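Local coordinates for protein aminotransferase class-III (Ochrobactrum anthropi, PDB 5GHG) that probably moves amino groups between amines and carbonyl compounds as an omega-transaminase, carrying them on a pyridoxal-phosphate-type cofactor, at residues G224-G229 / V260-G265; T267-L270 / Q274-D277; I145-G150 / K238-K243; A349-R354 / V377-G382. The protein carries 1 engineered substitution. All coordinates share one frame; numbering follows the deposited sequence.

Overall arrangement
Contact 1 is the hub: it lies beside the cofactor, its centre about 5 Å from that of the chain, where strands 219-224 and 254-258 of the cofactor-binding sheet run out into loops. Contacts 1 and 3 interleave along the sequence, in the order 145-150, 224-229, 238-243 and 260-265, and their centres are about 13 Å apart. Contact 2 follows in the next stretch of chain, its centre about 9 Å from that of contact 1, and contact 4 comes last, joining helix 347-363 to the other sheet. Contacts 3 and 4 do not touch, their centres about 21 Å apart; contacts 1 and 2 lie between them and tie the cofactor-binding sheet to the later part of the chain.

Contact 1 of 4, residues G224-G229 / V260-G265; sequences GEPVMG and VICGFG. With PMP (4'-deoxy-4'-aminopyridoxal-5'-phosphate), chain C.
Cys262 pushes its sulfur into the bend between Pro226 and Val227, and here the two loops press together most closely. Cys262 SG sits 4.0 Å from Pro226 CD, with CB and CG of that ring only slightly farther off, and 3.7 Å from Val227 N. Cys262 SG also lies 4.1 Å from Val227 CB. The sulfur is aimed there by a first torsion that sets it opposite the carbonyl carbon of its own residue (chi1 -62°). No hydrogen bond crosses between the loops, so this is purely van der Waals packing. The looser part is nearer the cofactor, where a single methyl, Ile261 CD1, rests on Gly229 CA at 3.8 Å; a CB on that glycine would run into it. This sparser side is buried too, with the cofactor PMP among what covers it. Ile261 CD1 also reaches the ring hydroxyl O3, and Val260 lies over one face of the pyridine, CG1 3.5 Å from C3. Glu225 brings OE2 to the ring methyl C2A at 3.3 Å, while the same oxygen takes Gly229 N at 3.0 Å from above the carboxylate plane. OE1 is held by Tyr151 N. Replacing Glu225 by alanine removes both carboxylate oxygens, which would probably leave Gly229 N and Tyr151 N without their acceptor and open a gap beside the cofactor methyl. The two loops leave strands 219-224 and 254-258, parallel neighbours in one sheet; Val260 leans on Val284 of strand 282-285, and Phe264 packs against helix 93-104.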
# COMPACT_ATOMS: atom_id res chain seq x y z
N GLY B 224 6.66 -18.81 1.38
CA GLY B 224 6.11 -19.41 0.19
C GLY B 224 4.59 -19.34 0.10
O GLY B 224 3.88 -19.45 1.10
N GLU B 225 4.10 -19.16 -1.11
CA GLU B 225 2.71 -19.44 -1.42
C GLU B 225 2.50 -20.95 -1.47
O GLU B 225 3.34 -21.67 -2.02
CB GLU B 225 2.33 -18.84 -2.77
CG GLU B 225 2.72 -17.39 -2.96
CD GLU B 225 2.97 -17.04 -4.43
OE1 GLU B 225 4.14 -17.10 -4.87
OE2 GLU B 225 1.97 -16.74 -5.14
N PRO B 226 1.39 -21.46 -0.94
CA PRO B 226 1.11 -22.90 -1.11
C PRO B 226 1.14 -23.30 -2.58
O PRO B 226 1.80 -24.28 -2.97
CB PRO B 226 -0.26 -23.08 -0.46
CG PRO B 226 -0.33 -21.98 0.56
CD PRO B 226 0.39 -20.81 -0.07
N VAL B 227 0.44 -22.53 -3.41
CA VAL B 227 0.50 -22.61 -4.87
C VAL B 227 0.91 -21.22 -5.38
O VAL B 227 0.31 -20.22 -4.97
CB VAL B 227 -0.89 -22.99 -5.46
CG1 VAL B 227 -0.88 -22.86 -6.97
CG2 VAL B 227 -1.30 -24.39 -5.04
N MET B 228 1.90 -21.16 -6.25
CA MET B 228 2.36 -19.87 -6.77
C MET B 228 1.35 -19.33 -7.77
O MET B 228 1.07 -19.98 -8.78
CB MET B 228 3.72 -20.00 -7.43
CG MET B 228 4.86 -20.25 -6.46
SD MET B 228 6.38 -20.65 -7.36
CE MET B 228 7.58 -20.46 -6.05
N GLY B 229 0.80 -18.15 -7.51
CA GLY B 229 -0.20 -17.59 -8.40
C GLY B 229 0.39 -16.85 -9.57
O GLY B 229 0.44 -17.37 -10.70
N VAL B 260 -2.24 -14.95 0.20
CA VAL B 260 -2.96 -13.83 -0.38
C VAL B 260 -3.90 -14.32 -1.49
O VAL B 260 -5.04 -13.87 -1.59
CB VAL B 260 -1.95 -12.77 -0.86
CG1 VAL B 260 -2.57 -11.80 -1.87
CG2 VAL B 260 -1.42 -12.00 0.35
N ILE B 261 -3.45 -15.27 -2.31
CA ILE B 261 -4.33 -15.85 -3.30
C ILE B 261 -5.04 -17.11 -2.78
O ILE B 261 -6.23 -17.32 -3.04
CB ILE B 261 -3.57 -16.16 -4.61
CG1 ILE B 261 -3.25 -14.85 -5.35
CG2 ILE B 261 -4.39 -17.11 -5.47
CD1 ILE B 261 -2.31 -15.05 -6.52
N CYS B 262 -4.34 -17.98 -2.07
CA CYS B 262 -4.96 -19.26 -1.72
C CYS B 262 -6.02 -19.14 -0.64
O CYS B 262 -6.83 -20.07 -0.47
CB CYS B 262 -3.87 -20.26 -1.29
SG CYS B 262 -2.68 -20.62 -2.63
N GLY B 263 -6.05 -18.04 0.10
CA GLY B 263 -6.91 -17.96 1.27
C GLY B 263 -8.39 -17.87 0.90
O GLY B 263 -8.77 -17.37 -0.16
N PHE B 264 -9.21 -18.39 1.81
CA PHE B 264 -10.67 -18.28 1.76
C PHE B 264 -11.29 -19.07 0.62
O PHE B 264 -12.21 -18.60 -0.04
CB PHE B 264 -11.09 -16.80 1.75
CG PHE B 264 -10.49 -16.02 2.89
CD1 PHE B 264 -10.95 -16.22 4.19
CD2 PHE B 264 -9.41 -15.18 2.69
CE1 PHE B 264 -10.36 -15.54 5.26
CE2 PHE B 264 -8.82 -14.50 3.74
CZ PHE B 264 -9.29 -14.68 5.03
N GLY B 265 -10.83 -20.31 0.43
CA GLY B 265 -11.54 -21.30 -0.39
C GLY B 265 -10.98 -21.57 -1.77
O GLY B 265 -11.49 -22.45 -2.46
N1 PMP C . 1.35 -12.12 -2.19
C2 PMP C . 0.72 -12.78 -3.20
C2A PMP C . 0.77 -14.28 -3.22
C3 PMP C . 0.06 -12.08 -4.23
O3 PMP C . -0.49 -12.81 -5.26
C4 PMP C . 0.00 -10.66 -4.20
C4A PMP C . -0.76 -9.82 -5.21
N4A PMP C . -0.66 -10.28 -6.57
C5 PMP C . 0.66 -10.01 -3.12
C6 PMP C . 1.26 -10.75 -2.11
C5A PMP C . 0.71 -8.52 -2.99
O4P PMP C . -0.59 -8.00 -2.70
P PMP C . -0.95 -6.45 -3.13
O1P PMP C . 0.14 -5.57 -2.63
O2P PMP C . -2.29 -6.20 -2.46
O3P PMP C . -1.02 -6.37 -4.63

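Contact 2 of 4, residues T267-L270 / Q274-D277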
# COMPACT_ATOMS: atom_id res chain seq x y z
N THR B 267 -8.35 -23.12 -3.00
CA THR B 267 -7.67 -24.37 -3.36
C THR B 267 -8.45 -25.62 -2.97
O THR B 267 -7.90 -26.72 -3.00
CB THR B 267 -6.26 -24.42 -2.77
OG1 THR B 267 -6.34 -24.56 -1.34
CG2 THR B 267 -5.48 -23.17 -3.13
N GLY B 268 -9.73 -25.48 -2.62
CA GLY B 268 -10.54 -26.61 -2.21
C GLY B 268 -10.65 -26.77 -0.71
O GLY B 268 -11.38 -27.64 -0.24
N ASN B 269 -9.91 -25.97 0.04
CA ASN B 269 -10.09 -25.85 1.48
C ASN B 269 -10.09 -24.37 1.82
O ASN B 269 -9.77 -23.53 0.97
CB ASN B 269 -8.99 -26.60 2.24
CG ASN B 269 -9.08 -28.09 2.05
OD1 ASN B 269 -9.91 -28.74 2.66
ND2 ASN B 269 -8.25 -28.64 1.17
N LEU B 270 -10.44 -24.04 3.05
CA LEU B 270 -10.41 -22.65 3.45
C LEU B 270 -9.05 -22.00 3.14
O LEU B 270 -8.99 -20.92 2.54
CB LEU B 270 -10.76 -22.50 4.94
CG LEU B 270 -11.00 -21.07 5.43
CD1 LEU B 270 -12.14 -20.41 4.65
CD2 LEU B 270 -11.27 -21.02 6.93
N GLN B 274 -3.97 -25.81 4.53
CA GLN B 274 -4.65 -27.07 4.83
C GLN B 274 -4.52 -28.03 3.67
O GLN B 274 -4.22 -29.22 3.86
CB GLN B 274 -6.12 -26.84 5.17
CG GLN B 274 -6.30 -25.88 6.34
CD GLN B 274 -7.73 -25.37 6.48
OE1 GLN B 274 -8.25 -24.68 5.60
NE2 GLN B 274 -8.35 -25.67 7.62
N THR B 275 -4.69 -27.52 2.44
CA THR B 275 -4.60 -28.37 1.25
C THR B 275 -3.25 -29.05 1.16
O THR B 275 -3.16 -30.21 0.74
CB THR B 275 -4.86 -27.55 -0.02
OG1 THR B 275 -6.15 -26.95 0.08
CG2 THR B 275 -4.82 -28.43 -1.26
N PHE B 276 -2.18 -28.36 1.53
CA PHE B 276 -0.83 -28.87 1.38
C PHE B 276 -0.17 -29.26 2.70
O PHE B 276 1.02 -29.52 2.73
CB PHE B 276 0.02 -27.84 0.62
CG PHE B 276 -0.39 -27.71 -0.82
CD1 PHE B 276 0.07 -28.63 -1.76
CD2 PHE B 276 -1.28 -26.74 -1.22
CE1 PHE B 276 -0.34 -28.53 -3.09
CE2 PHE B 276 -1.68 -26.65 -2.55
CZ PHE B 276 -1.21 -27.54 -3.47
N ASP B 277 -0.94 -29.33 3.78
CA ASP B 277 -0.45 -29.72 5.10
C ASP B 277 0.77 -28.88 5.51
O ASP B 277 1.81 -29.40 5.92
CB ASP B 277 -0.12 -31.22 5.15
CG ASP B 277 -0.00 -31.72 6.60
OD1 ASP B 277 -0.68 -31.15 7.50
OD2 ASP B 277 0.77 -32.66 6.86
O HOH W 1 -11.27 -25.86 5.02
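Gln274 and Leu270 meet on the outer edge of this contact, where Gln274 OE1 comes within 3.4 Å of Leu270 CB. That oxygen is hydrogen-bonded to Phe271 N and also takes a longer bond from a water, which in turn accepts Leu270 N at 2.8 Å, so the loop and the short helix are linked by solvent here. Next comes Thr275, the centre of the interface. Its OG1, set opposite the residue's own carbonyl carbon (chi1 -58°), lies 2.8 Å from Thr267 OG1 and receives Asn269 ND2 at 2.9 Å. The amide bond is nearly straight, at 169°, and the hydroxyl lies close to the amide plane, which helps set the turn of the Asn269 amide. A valine in place of Thr275 would probably strand Asn269 ND2 and Thr267 OG1 without the hydroxyl that joins them. The Phe276 ring takes no direct part here and packs on Val227 and Pro236. Asp277, with positive phi, closes helix 272-275 as the C-prime residue of a Schellman motif, its N bonded to Gln274 O at 3.3 Å. Two direct side-chain bonds thus converge on one oxygen, and since Thr267 is buried, its hydroxyl has a partner inside the protein; what holds loop 267-270 against the helix is polar and directional more than apolar.

Contact 3 of 4, residues I145-G150 / K238-K243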
# COMPACT_ATOMS: atom_id res chain seq x y z
N ILE B 145 14.48 -16.41 2.99
CA ILE B 145 14.56 -17.21 1.79
C ILE B 145 13.19 -17.19 1.10
O ILE B 145 12.19 -17.58 1.70
CB ILE B 145 14.99 -18.65 2.09
CG1 ILE B 145 16.38 -18.65 2.75
CG2 ILE B 145 15.04 -19.49 0.81
CD1 ILE B 145 16.81 -20.01 3.24
N SER B 146 13.17 -16.77 -0.16
CA SER B 146 12.02 -16.81 -1.04
C SER B 146 12.34 -17.75 -2.18
O SER B 146 13.38 -18.42 -2.19
CB SER B 146 11.70 -15.39 -1.55
OG SER B 146 10.41 -15.38 -2.11
N ARG B 147 11.47 -17.78 -3.18
CA ARG B 147 11.66 -18.72 -4.29
C ARG B 147 11.57 -18.02 -5.63
O ARG B 147 10.79 -17.07 -5.80
CB ARG B 147 10.62 -19.84 -4.23
CG ARG B 147 10.68 -20.64 -2.97
CD ARG B 147 9.59 -21.66 -2.92
NE ARG B 147 8.27 -21.05 -2.93
CZ ARG B 147 7.13 -21.74 -2.85
NH1 ARG B 147 7.20 -23.06 -2.73
NH2 ARG B 147 5.95 -21.13 -2.89
N LYS B 148 12.35 -18.50 -6.58
CA LYS B 148 12.20 -18.05 -7.96
C LYS B 148 10.75 -18.25 -8.41
O LYS B 148 10.15 -19.29 -8.16
CB LYS B 148 13.16 -18.81 -8.87
CG LYS B 148 14.60 -18.36 -8.71
CD LYS B 148 15.50 -19.15 -9.67
CE LYS B 148 16.97 -18.79 -9.52
NZ LYS B 148 17.74 -19.40 -10.66
N ARG B 149 10.21 -17.24 -9.08
CA ARG B 149 8.83 -17.21 -9.57
C ARG B 149 7.80 -17.07 -8.47
O ARG B 149 6.61 -17.01 -8.77
CB ARG B 149 8.51 -18.45 -10.45
CG ARG B 149 9.25 -18.42 -11.80
CD ARG B 149 9.07 -19.71 -12.63
NE ARG B 149 7.70 -19.86 -13.13
CZ ARG B 149 7.22 -20.97 -13.71
NH1 ARG B 149 5.97 -21.02 -14.13
NH2 ARG B 149 8.02 -22.03 -13.88
N GLY B 150 8.21 -16.97 -7.20
CA GLY B 150 7.28 -16.55 -6.17
C GLY B 150 6.86 -15.10 -6.36
O GLY B 150 7.55 -14.30 -6.99
N LYS B 238 4.34 -33.51 -5.28
CA LYS B 238 3.96 -34.19 -4.07
C LYS B 238 5.20 -34.44 -3.21
O LYS B 238 6.29 -34.73 -3.73
CB LYS B 238 3.22 -35.50 -4.37
CG LYS B 238 3.88 -36.41 -5.37
CD LYS B 238 3.05 -37.70 -5.51
CE LYS B 238 3.75 -38.77 -6.37
NZ LYS B 238 3.82 -38.38 -7.81
N THR B 239 5.02 -34.30 -1.89
CA THR B 239 6.02 -34.42 -0.84
C THR B 239 6.87 -33.17 -0.68
O THR B 239 7.65 -33.09 0.28
CB THR B 239 6.95 -35.65 -1.00
OG1 THR B 239 7.89 -35.44 -2.06
CG2 THR B 239 6.14 -36.92 -1.24
N TYR B 240 6.74 -32.18 -1.56
CA TYR B 240 7.56 -30.98 -1.44
C TYR B 240 7.41 -30.31 -0.08
O TYR B 240 8.40 -30.05 0.62
CB TYR B 240 7.19 -29.98 -2.55
CG TYR B 240 7.84 -28.62 -2.41
CD1 TYR B 240 9.13 -28.40 -2.90
CD2 TYR B 240 7.17 -27.56 -1.82
CE1 TYR B 240 9.72 -27.17 -2.82
CE2 TYR B 240 7.75 -26.29 -1.74
CZ TYR B 240 9.03 -26.10 -2.23
OH TYR B 240 9.65 -24.87 -2.17
N TRP B 241 6.18 -29.98 0.30
CA TRP B 241 6.00 -29.22 1.52
C TRP B 241 6.39 -30.00 2.77
O TRP B 241 6.89 -29.43 3.74
CB TRP B 241 4.58 -28.68 1.61
CG TRP B 241 4.43 -27.38 0.83
CD1 TRP B 241 3.69 -27.17 -0.29
CD2 TRP B 241 5.09 -26.14 1.12
NE1 TRP B 241 3.83 -25.87 -0.72
CE2 TRP B 241 4.69 -25.22 0.13
CE3 TRP B 241 5.98 -25.72 2.11
CZ2 TRP B 241 5.13 -23.89 0.12
CZ3 TRP B 241 6.41 -24.38 2.10
CH2 TRP B 241 6.00 -23.50 1.11
N GLU B 242 6.20 -31.32 2.75
CA GLU B 242 6.65 -32.15 3.86
C GLU B 242 8.17 -32.12 3.98
O GLU B 242 8.71 -31.89 5.07
CB GLU B 242 6.15 -33.58 3.69
CG GLU B 242 6.70 -34.55 4.70
CD GLU B 242 6.35 -36.01 4.38
OE1 GLU B 242 7.01 -36.91 4.93
OE2 GLU B 242 5.41 -36.25 3.60
N LYS B 243 8.87 -32.30 2.87
CA LYS B 243 10.32 -32.31 2.89
C LYS B 243 10.89 -30.94 3.20
O LYS B 243 11.88 -30.82 3.92
CB LYS B 243 10.87 -32.86 1.58
CG LYS B 243 10.41 -34.29 1.31
CD LYS B 243 10.74 -34.77 -0.11
CE LYS B 243 10.42 -36.27 -0.26
NZ LYS B 243 10.38 -36.72 -1.68
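The end of strand 143-147, in the sheet beside the cofactor, meets the first turn of helix 240-250, and Arg147 bridges them by reaching across to Tyr240 and Trp241. Arg147 NH1 donates to Tyr240 OH at 3.1 Å, with an N-H...O angle of 161°, and the phenol oxygen lies almost in the guanidinium plane. The two side chains come from opposite directions; Arg147 CD lies 3.3 Å from Tyr240 OH, and the bend at chi3 (-62°) then swings the guanidinium round so that NH1 also meets the hydroxyl. The phenol therefore sits against both the end and the shaft of the arginine. The guanidinium and phenol planes are 29° apart. Trp241 adds a second, obliquely placed neighbour, its CZ2 3.6 Å from Arg147 NH1. The two aromatics also support each other: Tyr240 CE2 stands 3.7 Å above the centre of the indole face. The strongest polar partner of Arg147 lies outside these two segments: NH2 bonds to Glu225 O, the backbone of a cofactor-pocket residue, so one buried guanidinium serves the helix with one nitrogen and the pocket loop with another. A type II turn begins at Arg147, closed by Gly150 N to Arg147 O at 2.9 Å. Within the sheet, strand 143-147 runs between 219-224 and 178-181; helix 240-250 is the crossover from 219-224 to its parallel neighbour 254-258, with Tyr240 also packed on Leu203 of helix 196-214 and Trp241 NE1 weakly bonded to Pro226 O.

Contact 4 of 4, residues A349-R354 / V377-G382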
# COMPACT_ATOMS: atom_id res chain seq x y z
N ALA B 349 -17.25 -24.89 -0.10
CA ALA B 349 -17.70 -26.15 -0.68
C ALA B 349 -18.08 -25.98 -2.15
O ALA B 349 -17.78 -26.84 -2.98
CB ALA B 349 -18.87 -26.72 0.12
N ASN B 350 -18.73 -24.87 -2.49
CA ASN B 350 -19.05 -24.64 -3.89
C ASN B 350 -17.79 -24.58 -4.74
O ASN B 350 -17.72 -25.18 -5.81
CB ASN B 350 -19.86 -23.35 -4.06
CG ASN B 350 -20.38 -23.21 -5.47
OD1 ASN B 350 -21.17 -24.03 -5.90
ND2 ASN B 350 -19.89 -22.22 -6.20
N ALA B 351 -16.77 -23.84 -4.27
CA ALA B 351 -15.54 -23.73 -5.05
C ALA B 351 -14.84 -25.08 -5.15
O ALA B 351 -14.26 -25.42 -6.19
CB ALA B 351 -14.62 -22.68 -4.44
N ARG B 352 -14.87 -25.86 -4.08
CA ARG B 352 -14.28 -27.19 -4.09
C ARG B 352 -14.93 -28.08 -5.16
O ARG B 352 -14.25 -28.77 -5.92
CB ARG B 352 -14.41 -27.83 -2.72
CG ARG B 352 -13.88 -29.25 -2.62
CD ARG B 352 -14.05 -29.79 -1.18
NE ARG B 352 -13.52 -31.14 -1.04
CZ ARG B 352 -12.34 -31.46 -0.49
NH1 ARG B 352 -11.54 -30.51 -0.01
NH2 ARG B 352 -11.96 -32.73 -0.42
N ASP B 353 -16.28 -28.06 -5.22
CA ASP B 353 -16.98 -28.94 -6.16
C ASP B 353 -16.94 -28.41 -7.60
O ASP B 353 -16.77 -29.19 -8.54
CB ASP B 353 -18.42 -29.13 -5.72
CG ASP B 353 -18.54 -29.89 -4.41
OD1 ASP B 353 -17.56 -30.59 -4.03
OD2 ASP B 353 -19.61 -29.78 -3.76
N ARG B 354 -17.10 -27.10 -7.79
CA ARG B 354 -16.84 -26.54 -9.11
C ARG B 354 -15.38 -26.73 -9.50
O ARG B 354 -15.07 -26.93 -10.69
CB ARG B 354 -17.22 -25.06 -9.16
CG ARG B 354 -18.67 -24.75 -9.57
CD ARG B 354 -19.70 -25.25 -8.56
NE ARG B 354 -20.05 -26.65 -8.77
CZ ARG B 354 -20.74 -27.40 -7.91
NH1 ARG B 354 -21.17 -26.89 -6.77
NH2 ARG B 354 -21.00 -28.67 -8.21
N VAL B 377 -5.22 -26.99 -8.72
CA VAL B 377 -5.92 -27.63 -7.62
C VAL B 377 -7.11 -26.75 -7.25
O VAL B 377 -7.06 -25.53 -7.43
CB VAL B 377 -5.01 -27.85 -6.38
CG1 VAL B 377 -4.48 -26.55 -5.85
CG2 VAL B 377 -5.78 -28.58 -5.28
N GLY B 378 -8.17 -27.36 -6.74
CA GLY B 378 -9.32 -26.58 -6.34
C GLY B 378 -9.81 -25.74 -7.51
O GLY B 378 -9.99 -26.24 -8.63
N LEU B 379 -10.00 -24.43 -7.27
CA LEU B 379 -10.54 -23.54 -8.29
C LEU B 379 -9.46 -22.64 -8.89
O LEU B 379 -9.73 -21.50 -9.27
CB LEU B 379 -11.70 -22.71 -7.72
CG LEU B 379 -12.77 -22.13 -8.65
CD1 LEU B 379 -13.41 -23.20 -9.56
CD2 LEU B 379 -13.83 -21.37 -7.84
N ILE B 380 -8.23 -23.13 -9.00
CA ILE B 380 -7.17 -22.38 -9.68
C ILE B 380 -6.43 -23.31 -10.61
O ILE B 380 -6.13 -24.45 -10.24
CB ILE B 380 -6.21 -21.69 -8.68
CG1 ILE B 380 -5.31 -20.71 -9.42
CG2 ILE B 380 -5.39 -22.73 -7.92
CD1 ILE B 380 -4.53 -19.78 -8.52
N ALA B 381 -6.15 -22.85 -11.81
CA ALA B 381 -5.52 -23.71 -12.81
C ALA B 381 -4.71 -22.88 -13.78
O ALA B 381 -4.98 -21.71 -14.01
CB ALA B 381 -6.55 -24.56 -13.57
N GLY B 382 -3.72 -23.53 -14.37
CA GLY B 382 -2.96 -22.94 -15.45
C GLY B 382 -2.83 -23.92 -16.60
O GLY B 382 -2.70 -25.12 -16.38
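Leu379 carries this contact from the bend that leads into strand 380-385, pressing on helix 347-363 at Ala351 and Arg354. Starting at CB, the side chain first lies 4.0 Å from Ala351 O. The first torsion carries CG roughly anti to the backbone N (chi1 -156°), and from there the two methyls part. CD1 lies over the helix backbone, 4.0 Å from Arg354 C and a little farther from the CB of that arginine. CD2 takes the other branch to the preceding turn and settles on Ala351 CB at 3.7 Å, with Ala351 CA close behind. The leucine thus spans one turn of the helix, touching methyl and main chain. It is offered from a type II' turn, Val377 to Ile380, in which Gly378 takes a positive phi; Ile380 N bonds to Val377 O at 3.1 Å. Met358 and Pro427 also touch the leucine, while Gln359 NE2 of the same helix holds the carbonyls of Gly378 and Ile380. The polar end of Arg354 leads away from the leucine: NH1 donates to Asn350 OD1 at 3.0 Å, arriving 39° out of the carbonyl plane, and NE makes a salt bridge with Asp433. Asp353 CB lies over one face of the guanidinium. No hydrogen bond crosses the join; it is van der Waals packing of one branched side chain on a methyl and on the helix main chain, while the charge of Arg354 is engaged away from the leucine and the carbonyls of Gly378 and Ile380 are tied to the helix by Gln359.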